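PDB 6NOB: beta-fructofuranosidase, which probably hydrolyses terminal beta-D-fructofuranosides such as sucrose. Local coordinates for residues 113-117 with 608-612; 119-123 with 632-636; 123-129 with 466-472. One frame throughout, in Å; residues are numbered along the deposited sequence.

Contact 1 (113-117 with 608-612); sequences NRFGR and QGADG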
ATOM      1  N   ASN A 113     -20.731  -1.429  -1.035  1.00 45.60           N
ATOM      2  CA  ASN A 113     -21.491  -0.895  -2.168  1.00 48.58           C
ATOM      3  C   ASN A 113     -22.038   0.491  -1.816  1.00 52.95           C
ATOM      4  O   ASN A 113     -23.233   0.697  -1.598  1.00 57.63           O
ATOM      5  CB  ASN A 113     -22.602  -1.861  -2.562  1.00 48.09           C
ATOM      6  CG  ASN A 113     -23.345  -1.413  -3.804  1.00 57.17           C
ATOM      7  OD1 ASN A 113     -22.757  -0.836  -4.719  1.00 62.60           O
ATOM      8  ND2 ASN A 113     -24.648  -1.674  -3.839  1.00 58.15           N
ATOM      9  N   ARG A 114     -21.121   1.456  -1.766  1.00 51.03           N
ATOM     10  CA  ARG A 114     -21.453   2.832  -1.422  1.00 51.78           C
ATOM     11  C   ARG A 114     -20.638   3.787  -2.281  1.00 49.66           C
ATOM     12  O   ARG A 114     -19.481   3.515  -2.612  1.00 51.22           O
ATOM     13  CB  ARG A 114     -21.182   3.142   0.059  1.00 52.97           C
ATOM     14  CG  ARG A 114     -21.857   2.208   1.045  1.00 57.72           C
ATOM     15  CD  ARG A 114     -21.461   2.553   2.468  1.00 53.56           C
ATOM     16  NE  ARG A 114     -21.718   3.957   2.771  1.00 56.78           N
ATOM     17  CZ  ARG A 114     -22.898   4.430   3.155  1.00 57.90           C
ATOM     18  NH1 ARG A 114     -23.932   3.610   3.285  1.00 54.81           N
ATOM     19  NH2 ARG A 114     -23.045   5.723   3.413  1.00 59.23           N
ATOM     20  N   PHE A 115     -21.256   4.914  -2.634  1.00 48.38           N
ATOM     21  CA  PHE A 115     -20.552   5.961  -3.362  1.00 48.93           C
ATOM     22  C   PHE A 115     -19.319   6.403  -2.583  1.00 49.90           C
ATOM     23  O   PHE A 115     -19.380   6.619  -1.370  1.00 48.19           O
ATOM     24  CB  PHE A 115     -21.490   7.145  -3.609  1.00 49.45           C
ATOM     25  CG  PHE A 115     -20.844   8.302  -4.324  1.00 55.64           C
ATOM     26  CD1 PHE A 115     -20.356   8.159  -5.614  1.00 57.15           C
ATOM     27  CD2 PHE A 115     -20.743   9.543  -3.709  1.00 56.31           C
ATOM     28  CE1 PHE A 115     -19.769   9.228  -6.271  1.00 59.17           C
ATOM     29  CE2 PHE A 115     -20.156  10.614  -4.360  1.00 54.01           C
ATOM     30  CZ  PHE A 115     -19.669  10.457  -5.642  1.00 56.02           C
ATOM     31  N   GLY A 116     -18.193   6.515  -3.282  1.00 46.99           N
ATOM     32  CA  GLY A 116     -16.920   6.806  -2.659  1.00 43.16           C
ATOM     33  C   GLY A 116     -16.033   5.599  -2.439  1.00 48.45           C
ATOM     34  O   GLY A 116     -14.880   5.768  -2.021  1.00 50.35           O
ATOM     35  N   ARG A 117     -16.530   4.394  -2.700  1.00 47.12           N
ATOM     36  CA  ARG A 117     -15.750   3.174  -2.568  1.00 47.43           C
ATOM     37  C   ARG A 117     -15.508   2.558  -3.940  1.00 45.57           C
ATOM     38  O   ARG A 117     -16.301   2.735  -4.868  1.00 45.55           O
ATOM     39  CB  ARG A 117     -16.455   2.152  -1.667  1.00 44.47           C
ATOM     40  CG  ARG A 117     -16.991   2.723  -0.367  1.00 42.57           C
ATOM     41  CD  ARG A 117     -17.079   1.656   0.713  1.00 41.08           C
ATOM     42  NE  ARG A 117     -15.760   1.166   1.101  1.00 39.35           N
ATOM     43  CZ  ARG A 117     -15.480   0.619   2.280  1.00 37.53           C
ATOM     44  NH1 ARG A 117     -14.250   0.203   2.546  1.00 35.64           N
ATOM     45  NH2 ARG A 117     -16.428   0.494   3.200  1.00 38.27           N
ATOM     46  N   GLN A 608     -12.702  10.152  -8.527  1.00 44.41           N
ATOM     47  CA  GLN A 608     -14.078   9.788  -8.195  1.00 49.04           C
ATOM     48  C   GLN A 608     -14.986  10.054  -9.389  1.00 51.62           C
ATOM     49  O   GLN A 608     -15.371  11.194  -9.656  1.00 56.56           O
ATOM     50  CB  GLN A 608     -14.551  10.562  -6.969  1.00 48.46           C
ATOM     51  CG  GLN A 608     -15.942  10.174  -6.501  1.00 48.31           C
ATOM     52  CD  GLN A 608     -16.030   8.713  -6.100  1.00 52.28           C
ATOM     53  OE1 GLN A 608     -15.409   8.288  -5.125  1.00 50.17           O
ATOM     54  NE2 GLN A 608     -16.803   7.936  -6.852  1.00 52.75           N
ATOM     55  N   GLY A 609     -15.337   8.996 -10.115  1.00 48.62           N
ATOM     56  CA  GLY A 609     -16.350   9.117 -11.139  1.00 44.74           C
ATOM     57  C   GLY A 609     -17.739   9.213 -10.544  1.00 47.77           C
ATOM     58  O   GLY A 609     -17.980   8.866  -9.387  1.00 53.29           O
ATOM     59  N   ALA A 610     -18.673   9.706 -11.353  1.00 45.37           N
ATOM     60  CA  ALA A 610     -20.047   9.853 -10.894  1.00 50.59           C
ATOM     61  C   ALA A 610     -20.644   8.493 -10.547  1.00 52.29           C
ATOM     62  O   ALA A 610     -20.278   7.462 -11.121  1.00 48.20           O
ATOM     63  CB  ALA A 610     -20.894  10.544 -11.962  1.00 46.23           C
ATOM     64  N   ASP A 611     -21.562   8.495  -9.583  1.00 46.61           N
ATOM     65  CA  ASP A 611     -22.254   7.267  -9.222  1.00 51.71           C
ATOM     66  C   ASP A 611     -23.181   6.835 -10.350  1.00 56.83           C
ATOM     67  O   ASP A 611     -23.666   7.653 -11.137  1.00 60.84           O
ATOM     68  CB  ASP A 611     -23.050   7.454  -7.930  1.00 56.58           C
ATOM     69  CG  ASP A 611     -23.227   6.155  -7.162  1.00 61.22           C
ATOM     70  OD1 ASP A 611     -22.316   5.300  -7.207  1.00 60.33           O
ATOM     71  OD2 ASP A 611     -24.279   5.988  -6.511  1.00 67.81           O
ATOM     72  N   GLY A 612     -23.421   5.530 -10.430  1.00 52.51           N
ATOM     73  CA  GLY A 612     -24.239   4.994 -11.498  1.00 49.73           C
ATOM     74  C   GLY A 612     -23.410   4.577 -12.693  1.00 51.40           C
ATOM     75  O   GLY A 612     -22.321   4.023 -12.532  1.00 54.83           O
TER
HETATM   76  O   HOH W   1     -17.628   5.093  -5.754  1.00 39.15           O

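Contact 2 (119-123 with 632-636); sequences GAHFE and LNGIW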
ATOM      1  N   GLY A 119     -14.946  -0.927  -6.353  1.00 46.84           N
ATOM      2  CA  GLY A 119     -15.641  -2.198  -6.426  1.00 41.84           C
ATOM      3  C   GLY A 119     -14.741  -3.418  -6.442  1.00 46.49           C
ATOM      4  O   GLY A 119     -15.174  -4.508  -6.058  1.00 53.04           O
ATOM      5  N   ALA A 120     -13.487  -3.257  -6.879  1.00 44.19           N
ATOM      6  CA  ALA A 120     -12.599  -4.392  -7.088  1.00 40.52           C
ATOM      7  C   ALA A 120     -11.218  -4.239  -6.464  1.00 40.83           C
ATOM      8  O   ALA A 120     -10.391  -5.145  -6.613  1.00 41.24           O
ATOM      9  CB  ALA A 120     -12.432  -4.671  -8.590  1.00 35.30           C
ATOM     10  N   HIS A 121     -10.936  -3.132  -5.787  1.00 41.12           N
ATOM     11  CA  HIS A 121      -9.671  -2.954  -5.091  1.00 39.65           C
ATOM     12  C   HIS A 121      -9.860  -3.242  -3.608  1.00 41.10           C
ATOM     13  O   HIS A 121     -10.945  -3.043  -3.055  1.00 44.39           O
ATOM     14  CB  HIS A 121      -9.128  -1.535  -5.282  1.00 35.74           C
ATOM     15  CG  HIS A 121      -8.740  -1.219  -6.694  1.00 37.91           C
ATOM     16  ND1 HIS A 121      -9.665  -1.059  -7.703  1.00 33.58           N
ATOM     17  CD2 HIS A 121      -7.526  -1.025  -7.262  1.00 32.32           C
ATOM     18  CE1 HIS A 121      -9.039  -0.789  -8.833  1.00 39.76           C
ATOM     19  NE2 HIS A 121      -7.739  -0.761  -8.595  1.00 40.36           N
ATOM     20  N   PHE A 122      -8.798  -3.721  -2.963  1.00 35.63           N
ATOM     21  CA  PHE A 122      -8.897  -4.021  -1.542  1.00 38.93           C
ATOM     22  C   PHE A 122      -9.017  -2.735  -0.734  1.00 44.20           C
ATOM     23  O   PHE A 122      -8.256  -1.784  -0.935  1.00 39.10           O
ATOM     24  CB  PHE A 122      -7.696  -4.826  -1.049  1.00 35.88           C
ATOM     25  CG  PHE A 122      -7.762  -5.135   0.422  1.00 38.45           C
ATOM     26  CD1 PHE A 122      -8.508  -6.210   0.881  1.00 39.66           C
ATOM     27  CD2 PHE A 122      -7.120  -4.326   1.349  1.00 37.72           C
ATOM     28  CE1 PHE A 122      -8.592  -6.488   2.235  1.00 40.90           C
ATOM     29  CE2 PHE A 122      -7.204  -4.596   2.704  1.00 35.13           C
ATOM     30  CZ  PHE A 122      -7.938  -5.681   3.147  1.00 39.53           C
ATOM     31  N   GLU A 123      -9.976  -2.716   0.184  1.00 47.62           N
ATOM     32  CA  GLU A 123     -10.156  -1.660   1.165  1.00 42.44           C
ATOM     33  C   GLU A 123     -10.554  -2.311   2.479  1.00 45.68           C
ATOM     34  O   GLU A 123     -11.185  -3.376   2.477  1.00 46.35           O
ATOM     35  CB  GLU A 123     -11.239  -0.653   0.744  1.00 41.07           C
ATOM     36  CG  GLU A 123     -11.041  -0.013  -0.622  1.00 37.41           C
ATOM     37  CD  GLU A 123     -12.228   0.839  -1.036  1.00 41.40           C
ATOM     38  OE1 GLU A 123     -13.163   0.987  -0.219  1.00 42.47           O
ATOM     39  OE2 GLU A 123     -12.229   1.359  -2.174  1.00 41.00           O
ATOM     40  N   LEU A 632     -16.481  -4.477 -15.546  1.00 41.09           N
ATOM     41  CA  LEU A 632     -15.585  -4.916 -14.485  1.00 42.29           C
ATOM     42  C   LEU A 632     -16.400  -5.516 -13.346  1.00 46.89           C
ATOM     43  O   LEU A 632     -17.383  -4.919 -12.896  1.00 49.80           O
ATOM     44  CB  LEU A 632     -14.725  -3.756 -13.976  1.00 40.19           C
ATOM     45  CG  LEU A 632     -13.443  -4.128 -13.226  1.00 37.72           C
ATOM     46  CD1 LEU A 632     -12.407  -4.698 -14.183  1.00 39.35           C
ATOM     47  CD2 LEU A 632     -12.880  -2.925 -12.495  1.00 35.66           C
ATOM     48  N   ASN A 633     -15.991  -6.698 -12.889  1.00 43.07           N
ATOM     49  CA  ASN A 633     -16.663  -7.352 -11.779  1.00 44.66           C
ATOM     50  C   ASN A 633     -16.279  -6.696 -10.454  1.00 47.82           C
ATOM     51  O   ASN A 633     -15.308  -5.941 -10.356  1.00 45.66           O
ATOM     52  CB  ASN A 633     -16.303  -8.836 -11.725  1.00 43.54           C
ATOM     53  CG  ASN A 633     -16.807  -9.607 -12.924  1.00 46.34           C
ATOM     54  OD1 ASN A 633     -17.902  -9.357 -13.428  1.00 46.47           O
ATOM     55  ND2 ASN A 633     -16.006 -10.558 -13.388  1.00 45.23           N
ATOM     56  N   GLY A 634     -17.057  -7.009  -9.417  1.00 46.95           N
ATOM     57  CA  GLY A 634     -16.718  -6.647  -8.061  1.00 44.15           C
ATOM     58  C   GLY A 634     -16.196  -7.851  -7.300  1.00 45.96           C
ATOM     59  O   GLY A 634     -16.410  -8.994  -7.700  1.00 58.53           O
ATOM     60  N   ILE A 635     -15.504  -7.584  -6.193  1.00 41.89           N
ATOM     61  CA  ILE A 635     -14.855  -8.629  -5.407  1.00 43.78           C
ATOM     62  C   ILE A 635     -15.581  -8.925  -4.106  1.00 51.15           C
ATOM     63  O   ILE A 635     -15.145  -9.815  -3.361  1.00 53.22           O
ATOM     64  CB  ILE A 635     -13.381  -8.283  -5.122  1.00 37.82           C
ATOM     65  CG1 ILE A 635     -13.285  -7.065  -4.203  1.00 37.63           C
ATOM     66  CG2 ILE A 635     -12.630  -8.042  -6.420  1.00 37.80           C
ATOM     67  CD1 ILE A 635     -11.890  -6.792  -3.694  1.00 34.32           C
ATOM     68  N   TRP A 636     -16.667  -8.221  -3.801  1.00 53.64           N
ATOM     69  CA  TRP A 636     -17.436  -8.492  -2.591  1.00 62.63           C
ATOM     70  C   TRP A 636     -18.771  -9.166  -2.864  1.00 86.57           C
ATOM     71  O   TRP A 636     -19.162 -10.070  -2.123  1.00 87.77           O
ATOM     72  CB  TRP A 636     -17.660  -7.194  -1.806  1.00 50.12           C
ATOM     73  CG  TRP A 636     -16.400  -6.393  -1.643  1.00 45.28           C
ATOM     74  CD1 TRP A 636     -16.074  -5.241  -2.296  1.00 44.72           C
ATOM     75  CD2 TRP A 636     -15.291  -6.693  -0.780  1.00 41.34           C
ATOM     76  NE1 TRP A 636     -14.838  -4.800  -1.890  1.00 42.19           N
ATOM     77  CE2 TRP A 636     -14.335  -5.673  -0.962  1.00 44.39           C
ATOM     78  CE3 TRP A 636     -15.015  -7.721   0.128  1.00 40.78           C
ATOM     79  CZ2 TRP A 636     -13.122  -5.651  -0.269  1.00 45.01           C
ATOM     80  CZ3 TRP A 636     -13.808  -7.698   0.815  1.00 41.68           C
ATOM     81  CH2 TRP A 636     -12.878  -6.670   0.612  1.00 40.68           C
TER
HETATM   82  O   HOH W   2     -13.564  -2.285  -2.419  1.00 40.03           O

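Contact 3 (123-129 with 466-472); sequences EPFARWM and CLANGMM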
ATOM      1  N   GLU A 123      -9.976  -2.716   0.184  1.00 47.62           N
ATOM      2  CA  GLU A 123     -10.156  -1.660   1.165  1.00 42.44           C
ATOM      3  C   GLU A 123     -10.554  -2.311   2.479  1.00 45.68           C
ATOM      4  O   GLU A 123     -11.185  -3.376   2.477  1.00 46.35           O
ATOM      5  CB  GLU A 123     -11.239  -0.653   0.744  1.00 41.07           C
ATOM      6  CG  GLU A 123     -11.041  -0.013  -0.622  1.00 37.41           C
ATOM      7  CD  GLU A 123     -12.228   0.839  -1.036  1.00 41.40           C
ATOM      8  OE1 GLU A 123     -13.163   0.987  -0.219  1.00 42.47           O
ATOM      9  OE2 GLU A 123     -12.229   1.359  -2.174  1.00 41.00           O
ATOM     10  N   PRO A 124     -10.195  -1.712   3.610  1.00 43.68           N
ATOM     11  CA  PRO A 124     -10.710  -2.201   4.892  1.00 40.15           C
ATOM     12  C   PRO A 124     -12.194  -1.892   5.018  1.00 41.42           C
ATOM     13  O   PRO A 124     -12.777  -1.168   4.208  1.00 44.62           O
ATOM     14  CB  PRO A 124      -9.880  -1.437   5.926  1.00 36.28           C
ATOM     15  CG  PRO A 124      -9.494  -0.178   5.224  1.00 37.68           C
ATOM     16  CD  PRO A 124      -9.289  -0.563   3.784  1.00 40.13           C
ATOM     17  N   PHE A 125     -12.811  -2.473   6.052  1.00 40.10           N
ATOM     18  CA  PHE A 125     -14.220  -2.202   6.323  1.00 40.99           C
ATOM     19  C   PHE A 125     -14.479  -0.704   6.403  1.00 44.60           C
ATOM     20  O   PHE A 125     -15.407  -0.183   5.775  1.00 44.78           O
ATOM     21  CB  PHE A 125     -14.648  -2.879   7.627  1.00 40.96           C
ATOM     22  CG  PHE A 125     -14.602  -4.378   7.584  1.00 42.79           C
ATOM     23  CD1 PHE A 125     -15.275  -5.080   6.600  1.00 47.24           C
ATOM     24  CD2 PHE A 125     -13.890  -5.085   8.539  1.00 40.19           C
ATOM     25  CE1 PHE A 125     -15.236  -6.462   6.567  1.00 45.40           C
ATOM     26  CE2 PHE A 125     -13.846  -6.465   8.511  1.00 43.20           C
ATOM     27  CZ  PHE A 125     -14.521  -7.154   7.526  1.00 42.29           C
ATOM     28  N   ALA A 126     -13.653   0.002   7.168  1.00 46.92           N
ATOM     29  CA  ALA A 126     -13.754   1.443   7.348  1.00 40.56           C
ATOM     30  C   ALA A 126     -12.423   1.930   7.912  1.00 42.33           C
ATOM     31  O   ALA A 126     -11.457   1.164   8.006  1.00 41.04           O
ATOM     32  CB  ALA A 126     -14.935   1.796   8.258  1.00 33.71           C
ATOM     33  N   ARG A 127     -12.379   3.207   8.299  1.00 44.28           N
ATOM     34  CA  ARG A 127     -11.208   3.830   8.911  1.00 42.29           C
ATOM     35  C   ARG A 127     -10.036   3.906   7.932  1.00 41.02           C
ATOM     36  O   ARG A 127     -10.236   3.856   6.715  1.00 43.94           O
ATOM     37  CB  ARG A 127     -10.809   3.089  10.194  1.00 41.10           C
ATOM     38  CG  ARG A 127     -11.981   2.750  11.123  1.00 46.03           C
ATOM     39  CD  ARG A 127     -12.610   3.990  11.760  1.00 45.61           C
ATOM     40  NE  ARG A 127     -13.690   4.556  10.952  1.00 45.23           N
ATOM     41  CZ  ARG A 127     -14.952   4.139  10.989  1.00 44.33           C
ATOM     42  NH1 ARG A 127     -15.301   3.141  11.787  1.00 45.62           N
ATOM     43  NH2 ARG A 127     -15.867   4.716  10.221  1.00 40.99           N
ATOM     44  N   TRP A 128      -8.814   4.029   8.451  1.00 42.79           N
ATOM     45  CA  TRP A 128      -7.645   4.398   7.658  1.00 41.63           C
ATOM     46  C   TRP A 128      -6.741   3.201   7.393  1.00 42.13           C
ATOM     47  O   TRP A 128      -6.530   2.360   8.272  1.00 43.62           O
ATOM     48  CB  TRP A 128      -6.838   5.494   8.363  1.00 33.52           C
ATOM     49  CG  TRP A 128      -5.452   5.705   7.807  1.00 37.23           C
ATOM     50  CD1 TRP A 128      -4.331   4.969   8.082  1.00 37.81           C
ATOM     51  CD2 TRP A 128      -5.037   6.739   6.903  1.00 42.00           C
ATOM     52  NE1 TRP A 128      -3.254   5.470   7.393  1.00 39.66           N
ATOM     53  CE2 TRP A 128      -3.657   6.558   6.665  1.00 41.62           C
ATOM     54  CE3 TRP A 128      -5.696   7.796   6.267  1.00 38.70           C
ATOM     55  CZ2 TRP A 128      -2.929   7.394   5.821  1.00 35.16           C
ATOM     56  CZ3 TRP A 128      -4.968   8.626   5.429  1.00 35.31           C
ATOM     57  CH2 TRP A 128      -3.599   8.420   5.216  1.00 30.40           C
ATOM     58  N   MET A 129      -6.175   3.160   6.184  1.00 38.77           N
ATOM     59  CA  MET A 129      -5.184   2.163   5.801  1.00 37.25           C
ATOM     60  C   MET A 129      -4.154   2.803   4.877  1.00 39.80           C
ATOM     61  O   MET A 129      -4.518   3.599   4.005  1.00 39.06           O
ATOM     62  CB  MET A 129      -5.845   0.971   5.094  1.00 33.51           C
ATOM     63  CG  MET A 129      -4.863   0.039   4.393  1.00 32.79           C
ATOM     64  SD  MET A 129      -5.657  -1.270   3.436  1.00 37.39           S
ATOM     65  CE  MET A 129      -6.172  -0.371   1.979  1.00 34.78           C
ATOM     66  N   CYS A 466     -19.117   5.463   7.551  1.00 48.21           N
ATOM     67  CA  CYS A 466     -19.299   4.245   6.762  1.00 51.97           C
ATOM     68  C   CYS A 466     -18.413   4.248   5.520  1.00 52.77           C
ATOM     69  O   CYS A 466     -18.842   3.885   4.421  1.00 51.08           O
ATOM     70  CB  CYS A 466     -20.769   4.058   6.382  1.00 50.34           C
ATOM     71  SG  CYS A 466     -21.914   4.048   7.780  1.00 53.11           S
ATOM     72  N   LEU A 467     -17.162   4.670   5.694  1.00 53.75           N
ATOM     73  CA  LEU A 467     -16.231   4.790   4.584  1.00 50.97           C
ATOM     74  C   LEU A 467     -14.820   4.504   5.075  1.00 50.40           C
ATOM     75  O   LEU A 467     -14.500   4.711   6.248  1.00 51.99           O
ATOM     76  CB  LEU A 467     -16.281   6.186   3.953  1.00 51.77           C
ATOM     77  CG  LEU A 467     -15.797   6.296   2.509  1.00 50.77           C
ATOM     78  CD1 LEU A 467     -16.847   5.733   1.572  1.00 52.05           C
ATOM     79  CD2 LEU A 467     -15.457   7.733   2.146  1.00 58.39           C
ATOM     80  N   ALA A 468     -13.977   4.035   4.162  1.00 49.96           N
ATOM     81  CA  ALA A 468     -12.563   3.839   4.433  1.00 47.04           C
ATOM     82  C   ALA A 468     -11.743   4.880   3.683  1.00 46.53           C
ATOM     83  O   ALA A 468     -12.166   5.401   2.647  1.00 43.05           O
ATOM     84  CB  ALA A 468     -12.112   2.432   4.032  1.00 41.97           C
ATOM     85  N   ASN A 469     -10.569   5.189   4.224  1.00 45.24           N
ATOM     86  CA  ASN A 469      -9.589   6.041   3.558  1.00 42.99           C
ATOM     87  C   ASN A 469      -8.383   5.167   3.235  1.00 45.09           C
ATOM     88  O   ASN A 469      -7.522   4.939   4.090  1.00 48.62           O
ATOM     89  CB  ASN A 469      -9.199   7.233   4.425  1.00 46.26           C
ATOM     90  CG  ASN A 469      -8.253   8.194   3.712  1.00 45.97           C
ATOM     91  OD1 ASN A 469      -7.547   7.817   2.775  1.00 42.02           O
ATOM     92  ND2 ASN A 469      -8.238   9.443   4.158  1.00 40.30           N
ATOM     93  N   GLY A 470      -8.321   4.690   1.996  1.00 46.95           N
ATOM     94  CA  GLY A 470      -7.200   3.887   1.560  1.00 45.66           C
ATOM     95  C   GLY A 470      -7.612   2.684   0.741  1.00 46.02           C
ATOM     96  O   GLY A 470      -8.606   2.019   1.048  1.00 45.24           O
ATOM     97  N   MET A 471      -6.860   2.403  -0.319  1.00 41.82           N
ATOM     98  CA  MET A 471      -7.064   1.192  -1.093  1.00 42.25           C
ATOM     99  C   MET A 471      -5.721   0.737  -1.640  1.00 43.04           C
ATOM    100  O   MET A 471      -4.766   1.514  -1.726  1.00 42.95           O
ATOM    101  CB  MET A 471      -8.076   1.399  -2.230  1.00 38.73           C
ATOM    102  CG  MET A 471      -7.485   1.971  -3.503  1.00 44.59           C
ATOM    103  SD  MET A 471      -8.686   2.059  -4.843  1.00 44.54           S
ATOM    104  CE  MET A 471      -9.783   3.338  -4.243  1.00 39.91           C
ATOM    105  N   MET A 472      -5.654  -0.540  -1.994  1.00 38.08           N
ATOM    106  CA  MET A 472      -4.476  -1.092  -2.639  1.00 34.13           C
ATOM    107  C   MET A 472      -4.676  -1.123  -4.146  1.00 37.25           C
ATOM    108  O   MET A 472      -5.803  -1.194  -4.645  1.00 38.55           O
ATOM    109  CB  MET A 472      -4.169  -2.499  -2.124  1.00 35.50           C
ATOM    110  CG  MET A 472      -4.003  -2.575  -0.619  1.00 38.69           C
ATOM    111  SD  MET A 472      -2.558  -1.664  -0.043  1.00 37.88           S
ATOM    112  CE  MET A 472      -2.559  -2.130   1.679  1.00 35.58           C
TER
HETATM  113  O   HOH W   3     -15.403   6.447   7.940  1.00 46.21           O
HETATM  114  O   HOH W   4      -5.208   6.280   3.000  1.00 39.06           O

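Contact 1 (113-117 with 608-612)
The aromatic ring of Phe115 meets the carbonyl oxygen Gly609 O at its edge, in the ring plane, 3.6 Å from CE1. Gln608 and Asp611 approach the same ring obliquely. The Gln608 amide plane is turned 58° from the ring, with NE2 3.3 Å from Phe115 CE1, and the Asp611 carboxylate is inclined by 55°, its CB resting 3.6 Å from Phe115 CD1. With chi1 of 178°, Phe115 holds CG opposite its backbone N and reaches across to the far loop, where its apolar ring rests on Asp611 CB and on the Gln608 side chain, both CG and the amide end. The joint is one between domains. Residues 113-117 belong to the loop leading into the catalytic beta-propeller, while 608-612 link strands 601-606 and 614-620, which lie in the two different sheets of the C-terminal beta-sandwich. Gly116 suits the third position of a type II beta turn, closed by Arg117 N to Arg114 O, because its positive phi comes easily to glycine; its CA also lets Gln608 OE1 come within 3.2 Å. No direct hydrogen bond crosses. Instead Gln608 NE2 donates to Gly609 O (2.9 Å), which lies close to the amide plane and fixes the rotation of the amide group, and also to a water at 3.2 Å. That water accepts from Gly116 N and donates to Arg117 O, 2.8 Å away.

Contact 2 (119-123 with 632-636)
Ile635 turns CG1 into the crowded position between its backbone N and carbonyl carbon (chi1 67°), and CG2 beside the N. Both branches are thereby laid against Gly119 and Ala120, with Ile635 CG2 3.7 Å from Ala120 O and 4.0 Å from Ala120 CB. Trp636, with chi1 of -48°, has CG beside its own N, and the indole extends along residues 119-123. Ile635 CG1 lies over one face of this ring, offset toward the rim, and the far end of the indole comes to Phe122, where Trp636 CH2 is 4.4 Å from Phe122 CD1. Apolar Ile635 suits its buried place, while Trp636 offers both a broad ring for packing and an N-H for water. This is the seam between the five-bladed beta-propeller and the C-terminal beta-sandwich: the tail that follows strand 624-632, the last of the sandwich, runs back along the chain entering the propeller. Helix 491-497, through Leu497, packs on Ala120, Leu632 and Ile635, and Asp588 of the sandwich accepts from Gly119 N, Ala120 N and His121 ND1, while His121 NE2 bonds to Glu593. Across the seam, Ile635 N donates to Gly119 O at 3.1 Å with an N-H...O angle of 158°. The same oxygen receives a CA-H...O contact from Gly634 CA (3.3 Å). A water in the plane of the indole, at its edge, accepts from Trp636 NE1 at 2.9 Å and donates to His121 O at 2.8 Å.

Contact 3 (123-129 with 466-472)
Trp128 lays the six-membered part of its indole alongside the Asn469 side chain, CE3 being 3.6 Å from Asn469 CG; the two point the same way, with ring and amide planes 59° apart. They sit where strand 127-138, which opens the five-bladed beta-propeller, pairs in parallel with the beginning of strand 468-481, consistent with closure of the propeller ring. Trp128 and Met129 also begin the WMNDPNG signature, whose aspartate serves as the nucleophile in characterised relatives, and probably here. Asn469 grips both flanks of Trp128 through its backbone: its N donates to Arg127 O (2.8 Å), and its O accepts from Met129 N (3.1 Å). A weak bond from Arg127 N to Leu467 O continues the ladder. Past Asn469, at the other end, Gly470 has a phi of 137°, which glycine tolerates readily, and a CB there would run into Met129 O. The flexible Met129 bends at chi3 (77°) to set CE 3.5 Å from Gly470 O, while its SD lies 3.7 Å from Met472 CE. On the other side of the sheet from Trp128, small Ala468 places CB 3.9 Å from Pro124 CG. The Arg127 guanidinium, salt-bridged to Asp99 and bonded to Arg75 O, has Ala126 CB over the centre of one face. At its edge, a water accepts from Arg127 NH2 at 2.9 Å and donates to Leu467 O at 2.6 Å.

Overall arrangement
Contact 1 is a surface joint, whereas contacts 2 and 3 are buried. Contacts 1 and 2 both bring the chain leading into the propeller against the C-terminal sandwich, the first through a loop between its sheets and the second through the tail after its last strand; contact 3 lies within the propeller. Chemistry follows place: contact 1 has no direct hydrogen bond across it and relies on water, while the buried contacts add direct backbone bonds, one at the domain seam and a strand ladder inside. Arg117 of contact 1 ties the three together, with a salt bridge to the Glu123 shared by contacts 2 and 3 and probable hydrogen bonds to Pro124 O and Phe125 O. Phe122 O probably accepts from Met472 N.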